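Local coordinates for protein actibind (Aspergillus niger, PDB 3D3Z) that cleaves RNA as a T2-family ribonuclease with no strict base specificity and probably a preference for adenylic acid, at residues His110-Lys114 against His115-Ile119; Ala132-Glu135 against Val136-Phe140. One frame throughout, in Å; residues are numbered along the deposited sequence.

Contact 1 of 2, residues His110-Lys114 against His115-Ile119. With D3Z (1-(5-deoxy-beta-L-xylofuranosyl)pyrimidine-2,4(1H,3H)-dione), chain E; PO4 (phosphate ion), chain D.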
loop_
_atom_site.group_PDB
_atom_site.type_symbol
_atom_site.label_atom_id
_atom_site.label_comp_id
_atom_site.label_asym_id
_atom_site.label_seq_id
_atom_site.Cartn_x
_atom_site.Cartn_y
_atom_site.Cartn_z
ATOM N N HIS A 110 -3.407 10.462 -8.304
ATOM C CA HIS A 110 -3.644 9.167 -8.986
ATOM C C HIS A 110 -4.070 8.059 -8.038
ATOM O O HIS A 110 -5.067 7.353 -8.255
ATOM C CB HIS A 110 -2.405 8.751 -9.804
ATOM C CG HIS A 110 -2.525 7.393 -10.423
ATOM N ND1 HIS A 110 -3.326 7.145 -11.511
ATOM C CD2 HIS A 110 -1.967 6.204 -10.085
ATOM C CE1 HIS A 110 -3.286 5.859 -11.806
ATOM N NE2 HIS A 110 -2.440 5.268 -10.978
ATOM N N GLU A 111 -3.314 7.885 -6.958
ATOM C CA GLU A 111 -3.652 6.844 -6.024
ATOM C C GLU A 111 -5.030 7.010 -5.351
ATOM O O GLU A 111 -5.803 6.049 -5.289
ATOM C CB GLU A 111 -2.561 6.677 -4.994
ATOM C CG GLU A 111 -1.251 6.066 -5.647
ATOM C CD GLU A 111 -1.454 4.718 -6.330
ATOM O OE1 GLU A 111 -2.137 3.886 -5.709
ATOM O OE2 GLU A 111 -0.926 4.491 -7.457
ATOM N N TRP A 112 -5.324 8.203 -4.871
ATOM C CA TRP A 112 -6.637 8.500 -4.238
ATOM C C TRP A 112 -7.743 8.281 -5.291
ATOM O O TRP A 112 -8.731 7.549 -5.064
ATOM C CB TRP A 112 -6.694 9.974 -3.630
ATOM C CG TRP A 112 -8.114 10.249 -3.355
ATOM C CD1 TRP A 112 -8.978 10.996 -4.104
ATOM C CD2 TRP A 112 -8.914 9.593 -2.362
ATOM N NE1 TRP A 112 -10.251 10.907 -3.589
ATOM C CE2 TRP A 112 -10.247 10.005 -2.547
ATOM C CE3 TRP A 112 -8.622 8.689 -1.334
ATOM C CZ2 TRP A 112 -11.288 9.558 -1.732
ATOM C CZ3 TRP A 112 -9.666 8.212 -0.559
ATOM C CH2 TRP A 112 -10.974 8.655 -0.759
ATOM N N ASN A 113 -7.624 8.987 -6.417
ATOM C CA ASN A 113 -8.669 8.932 -7.466
ATOM C C ASN A 113 -8.929 7.563 -8.001
ATOM O O ASN A 113 -10.072 7.184 -8.197
ATOM C CB ASN A 113 -8.372 9.901 -8.632
ATOM C CG ASN A 113 -8.316 11.345 -8.175
ATOM O OD1 ASN A 113 -8.836 11.693 -7.095
ATOM N ND2 ASN A 113 -7.659 12.199 -8.969
ATOM N N LYS A 114 -7.880 6.826 -8.299
ATOM C CA LYS A 114 -8.022 5.479 -8.878
ATOM C C LYS A 114 -8.478 4.455 -7.877
ATOM O O LYS A 114 -9.367 3.643 -8.147
ATOM C CB LYS A 114 -6.663 5.003 -9.458
ATOM C CG LYS A 114 -6.720 3.621 -10.111
ATOM C CD LYS A 114 -5.521 3.335 -11.034
ATOM C CE LYS A 114 -5.738 2.017 -11.799
ATOM N NZ LYS A 114 -4.493 1.542 -12.449
ATOM N N HIS A 115 -7.819 4.434 -6.733
ATOM C CA HIS A 115 -8.002 3.374 -5.749
ATOM C C HIS A 115 -8.719 3.746 -4.415
ATOM O O HIS A 115 -9.555 2.980 -3.938
ATOM C CB HIS A 115 -6.634 2.789 -5.393
ATOM C CG HIS A 115 -5.980 2.021 -6.512
ATOM N ND1 HIS A 115 -6.523 0.858 -7.048
ATOM C CD2 HIS A 115 -4.814 2.232 -7.171
ATOM C CE1 HIS A 115 -5.703 0.392 -7.979
ATOM N NE2 HIS A 115 -4.671 1.221 -8.090
ATOM N N GLY A 116 -8.362 4.870 -3.805
ATOM C CA GLY A 116 -9.023 5.354 -2.558
ATOM C C GLY A 116 -10.546 5.452 -2.730
ATOM O O GLY A 116 -11.296 5.092 -1.821
ATOM N N THR A 117 -10.997 5.906 -3.912
ATOM C CA THR A 117 -12.424 6.102 -4.200
ATOM C C THR A 117 -13.176 4.795 -4.308
ATOM O O THR A 117 -14.428 4.812 -4.269
ATOM C CB THR A 117 -12.728 6.940 -5.516
ATOM O OG1 THR A 117 -12.236 6.246 -6.643
ATOM C CG2 THR A 117 -12.127 8.318 -5.477
ATOM N N CYS A 118 -12.427 3.687 -4.388
ATOM C CA CYS A 118 -12.990 2.351 -4.509
ATOM C C CYS A 118 -13.053 1.585 -3.185
ATOM O O CYS A 118 -13.469 0.427 -3.161
ATOM C CB CYS A 118 -12.183 1.572 -5.591
ATOM S SG CYS A 118 -12.399 2.221 -7.250
ATOM N N ILE A 119 -12.608 2.201 -2.097
ATOM C CA ILE A 119 -12.686 1.576 -0.774
ATOM C C ILE A 119 -14.080 1.959 -0.190
ATOM O O ILE A 119 -14.325 3.106 0.239
ATOM C CB ILE A 119 -11.520 2.019 0.085
ATOM C CG1 ILE A 119 -10.195 1.674 -0.622
ATOM C CG2 ILE A 119 -11.586 1.380 1.488
ATOM C CD1 ILE A 119 -8.940 2.108 0.118
HETATM N N1 D3Z E . 5.097 5.880 -10.643
HETATM C C2 D3Z E . 5.133 7.190 -10.127
HETATM N N3 D3Z E . 5.911 7.462 -9.083
HETATM C C4 D3Z E . 6.655 6.525 -8.495
HETATM C C5 D3Z E . 6.623 5.249 -8.991
HETATM C C6 D3Z E . 5.829 4.929 -10.084
HETATM O O2 D3Z E . 4.454 8.108 -10.632
HETATM O O4 D3Z E . 7.396 6.767 -7.520
HETATM C "C1'" D3Z E . 4.255 5.551 -11.765
HETATM C "C2'" D3Z E . 3.140 6.575 -11.753
HETATM O "O2'" D3Z E . 3.267 7.451 -12.889
HETATM C "C3'" D3Z E . 1.846 5.782 -11.691
HETATM C "C4'" D3Z E . 2.229 4.313 -11.703
HETATM O "O3'" D3Z E . 1.141 6.068 -10.495
HETATM O "O4'" D3Z E . 3.664 4.252 -11.583
HETATM C "C5'" D3Z E . 1.513 3.590 -10.567
HETATM P P PO4 D . -1.555 1.826 -9.810
HETATM O O1 PO4 D . -2.842 1.031 -10.082
HETATM O O2 PO4 D . -0.429 0.841 -9.941
HETATM O O3 PO4 D . -1.649 2.486 -8.451
HETATM O O4 PO4 D . -1.606 2.896 -10.868
#
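Lys114 lies alongside His115, and its CG sits 3.8 Å from the centroid of the imidazole of His115, a CH-pi contact over the ring face. The lysine chain can do this because its CG is anti to the backbone N (chi1 -179°) and the rest is extended, reaching past the ring to the phosphate.

Polar bonds converge on that anion, which probably came from the crystallisation liquor and sits beside the bound deoxy-xylofuranosyl uracil. Its O1 accepts from Lys114 NZ at 2.9 Å and from His115 NE2 at 2.7 Å; the histidine bond is nearly straight (169°) and runs off the ring edge. Phosphate O4 takes an equally straight bond from His110 NE2, and His110 CD2 lies 3.1 Å from O3' of the nucleoside analogue. The Glu111 carboxylate runs side by side with the His115 ring, their planes 26° apart and Glu111 OE1 3.5 Å from His115 CD2. Trp54 donates its indole N-H to that oxygen and also stacks on His115, helping to place both groups.

Near its C-terminal end helix 104-116 widens into a pi-type turn at residues 112-114. Glu111 O accepts from both His115 N and Gly116 N, and Thr117 N reaches five residues back to Trp112 O at 3.0 Å. Thr117 OG1 donates to Asn113 O at 2.8 Å from above the carbonyl plane, while also bonding Cys66 N.

Apolar packing centres on the Trp112 indole. With no side chain, Gly116 lets it lie against its backbone, Gly116 CA being 3.5 Å from Trp112 CZ3; Thr117 CG2 meets the indole face too.

Glu111 and His115 are predicted active-site residues. The helix end thus gathers N-H donors in a pocket suited to an anion, consistent with holding the phosphate of RNA.

Contact 2 of 2, residues Ala132-Glu135 against Val136-Phe140. With NAG (2-acetamido-2-deoxy-beta-D-glucopyranose), chain B.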
loop_
_atom_site.group_PDB
_atom_site.type_symbol
_atom_site.label_atom_id
_atom_site.label_comp_id
_atom_site.label_asym_id
_atom_site.label_seq_id
_atom_site.Cartn_x
_atom_site.Cartn_y
_atom_site.Cartn_z
ATOM N N ALA A 132 -15.804 18.101 4.863
ATOM C CA ALA A 132 -15.379 17.972 3.466
ATOM C C ALA A 132 -13.938 17.379 3.300
ATOM O O ALA A 132 -12.938 17.935 3.822
ATOM C CB ALA A 132 -15.475 19.322 2.755
ATOM N N GLN A 133 -13.864 16.252 2.596
ATOM C CA GLN A 133 -12.597 15.536 2.259
ATOM C C GLN A 133 -11.856 14.944 3.449
ATOM O O GLN A 133 -10.619 14.609 3.333
ATOM C CB GLN A 133 -11.650 16.425 1.436
ATOM C CG GLN A 133 -12.112 16.799 0.015
ATOM C CD GLN A 133 -13.125 17.936 -0.064
ATOM O OE1 GLN A 133 -12.962 18.961 0.576
ATOM N NE2 GLN A 133 -14.194 17.723 -0.798
ATOM N N GLU A 134 -12.586 14.754 4.567
ATOM C CA GLU A 134 -11.982 14.149 5.749
ATOM C C GLU A 134 -11.422 12.775 5.383
ATOM O O GLU A 134 -10.328 12.412 5.844
ATOM C CB GLU A 134 -12.956 13.960 6.933
ATOM C CG GLU A 134 -12.321 13.364 8.140
ATOM C CD GLU A 134 -13.257 13.351 9.355
ATOM O OE1 GLU A 134 -14.456 13.749 9.204
ATOM O OE2 GLU A 134 -12.758 12.904 10.409
ATOM N N GLU A 135 -12.183 12.024 4.589
ATOM C CA GLU A 135 -11.776 10.653 4.219
ATOM C C GLU A 135 -10.521 10.548 3.325
ATOM O O GLU A 135 -9.853 9.503 3.316
ATOM C CB GLU A 135 -12.945 9.861 3.628
ATOM C CG GLU A 135 -13.273 9.981 2.103
ATOM C CD GLU A 135 -13.819 11.307 1.673
ATOM O OE1 GLU A 135 -13.828 12.261 2.513
ATOM O OE2 GLU A 135 -14.293 11.407 0.498
ATOM N N VAL A 136 -10.229 11.626 2.593
ATOM C CA VAL A 136 -9.021 11.738 1.775
ATOM C C VAL A 136 -7.807 11.752 2.693
ATOM O O VAL A 136 -6.923 10.960 2.530
ATOM C CB VAL A 136 -9.088 12.949 0.829
ATOM C CG1 VAL A 136 -7.784 13.090 -0.032
ATOM C CG2 VAL A 136 -10.252 12.784 -0.061
ATOM N N GLY A 137 -7.788 12.633 3.683
ATOM C CA GLY A 137 -6.671 12.670 4.611
ATOM C C GLY A 137 -6.518 11.401 5.436
ATOM O O GLY A 137 -5.375 10.953 5.693
ATOM N N ASP A 138 -7.648 10.846 5.887
ATOM C CA ASP A 138 -7.619 9.625 6.671
ATOM C C ASP A 138 -7.006 8.452 5.860
ATOM O O ASP A 138 -6.318 7.582 6.437
ATOM C CB ASP A 138 -9.006 9.212 7.142
ATOM C CG ASP A 138 -9.527 10.052 8.332
ATOM O OD1 ASP A 138 -8.790 10.873 8.938
ATOM O OD2 ASP A 138 -10.702 9.802 8.628
ATOM N N PHE A 139 -7.327 8.401 4.568
ATOM C CA PHE A 139 -6.812 7.394 3.636
ATOM C C PHE A 139 -5.274 7.471 3.582
ATOM O O PHE A 139 -4.585 6.493 3.908
ATOM C CB PHE A 139 -7.467 7.529 2.260
ATOM C CG PHE A 139 -6.680 6.813 1.140
ATOM C CD1 PHE A 139 -6.902 5.468 0.857
ATOM C CD2 PHE A 139 -5.713 7.471 0.433
ATOM C CE1 PHE A 139 -6.184 4.832 -0.135
ATOM C CE2 PHE A 139 -5.005 6.846 -0.598
ATOM C CZ PHE A 139 -5.259 5.514 -0.864
ATOM N N PHE A 140 -4.727 8.646 3.338
ATOM C CA PHE A 140 -3.279 8.841 3.285
ATOM C C PHE A 140 -2.625 8.464 4.578
ATOM O O PHE A 140 -1.703 7.661 4.566
ATOM C CB PHE A 140 -2.947 10.241 2.842
ATOM C CG PHE A 140 -3.154 10.415 1.373
ATOM C CD1 PHE A 140 -2.206 9.915 0.476
ATOM C CD2 PHE A 140 -4.301 10.976 0.855
ATOM C CE1 PHE A 140 -2.380 9.970 -0.869
ATOM C CE2 PHE A 140 -4.478 11.046 -0.508
ATOM C CZ PHE A 140 -3.495 10.546 -1.380
HETATM C C1 NAG B . -14.867 21.997 -3.342
HETATM C C2 NAG B . -16.271 21.523 -3.026
HETATM C C3 NAG B . -17.325 22.483 -3.587
HETATM C C4 NAG B . -17.011 23.916 -3.173
HETATM C C5 NAG B . -15.580 24.192 -3.617
HETATM C C6 NAG B . -15.116 25.622 -3.366
HETATM C C7 NAG B . -16.529 19.117 -2.791
HETATM C C8 NAG B . -16.846 17.854 -3.505
HETATM N N2 NAG B . -16.433 20.200 -3.578
HETATM O O3 NAG B . -18.625 22.102 -3.165
HETATM O O4 NAG B . -17.916 24.830 -3.782
HETATM O O5 NAG B . -14.757 23.316 -2.868
HETATM O O6 NAG B . -15.140 25.800 -1.969
HETATM O O7 NAG B . -16.378 19.119 -1.561
HETATM O O HOH W 1 -10.165 12.421 10.665
#
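Gln133 O is gripped by three N-H groups: Val136 N at 3.1 Å and Gly137 N at 3.5 Å, both weak bonds, and the side-chain amide of Gln82. Gln133 is the N-cap residue of helix 134-147, and its carbonyl starts the helical bonding with a split, loosely shared acceptor. Stronger bonds follow: Glu134 O accepts from Asp138 N at 3.1 Å in the carbonyl plane, and Glu135 O from Phe139 N at 3.0 Å.

Glu134 and Glu135 follow the N-cap directly, where the helix start probably stabilises a negative charge; Asp138, a turn on, relies on Arg84, in a salt bridge with its OD1, and on Tyr127, whose OH bonds its OD2. Glu134 and Asp138, four residues apart, cross with their carboxylate planes 65° apart and Glu134 OE2 4.1 Å from Asp138 OD2. Repulsion between these like charges is probably eased by a water that donates to Glu134 OE2 at 2.6 Å and to Asp138 OD1.

Glu135 folds back on the helix start. With CG placed between the backbone N and the carbonyl carbon (chi1 85°), its chain curls beside Val136 N, and its oxygens meet Tyr130 OH and Arg70, the latter in a salt bridge. A buried carboxylate is well served by such fixed partners.

Val136 and the two phenylalanines suit the inward side, where Trp112 of helix 104-116 packs. At the other end Gln133 bends at chi2 (80°), and its NE2, which also bonds Tyr72 OH, donates to the acetamide oxygen O7 of an N-acetylglucosamine, part of a glycan carried by the protein, at 2.7 Å.

In the fold
Both contacts are largely buried, but they belong to different helices: contact 1 lies at the C-terminal end of helix 104-116, contact 2 at the N-terminal end of helix 134-147, the next helix in the chain. Their centres are about 11 Å apart and they pack directly, Trp112 CE3 lying 3.6 Å from Phe139 CD2 in an edge-to-face pair, with Val136 also against the indole. Their chemistry differs accordingly. Contact 1, nearer the centre of the chain, turns basic donors to the nucleotide pocket; contact 2, farther out, is acidic, two of its three carboxylates each held by an arginine and a tyrosine, and its capping residue meets a glycan.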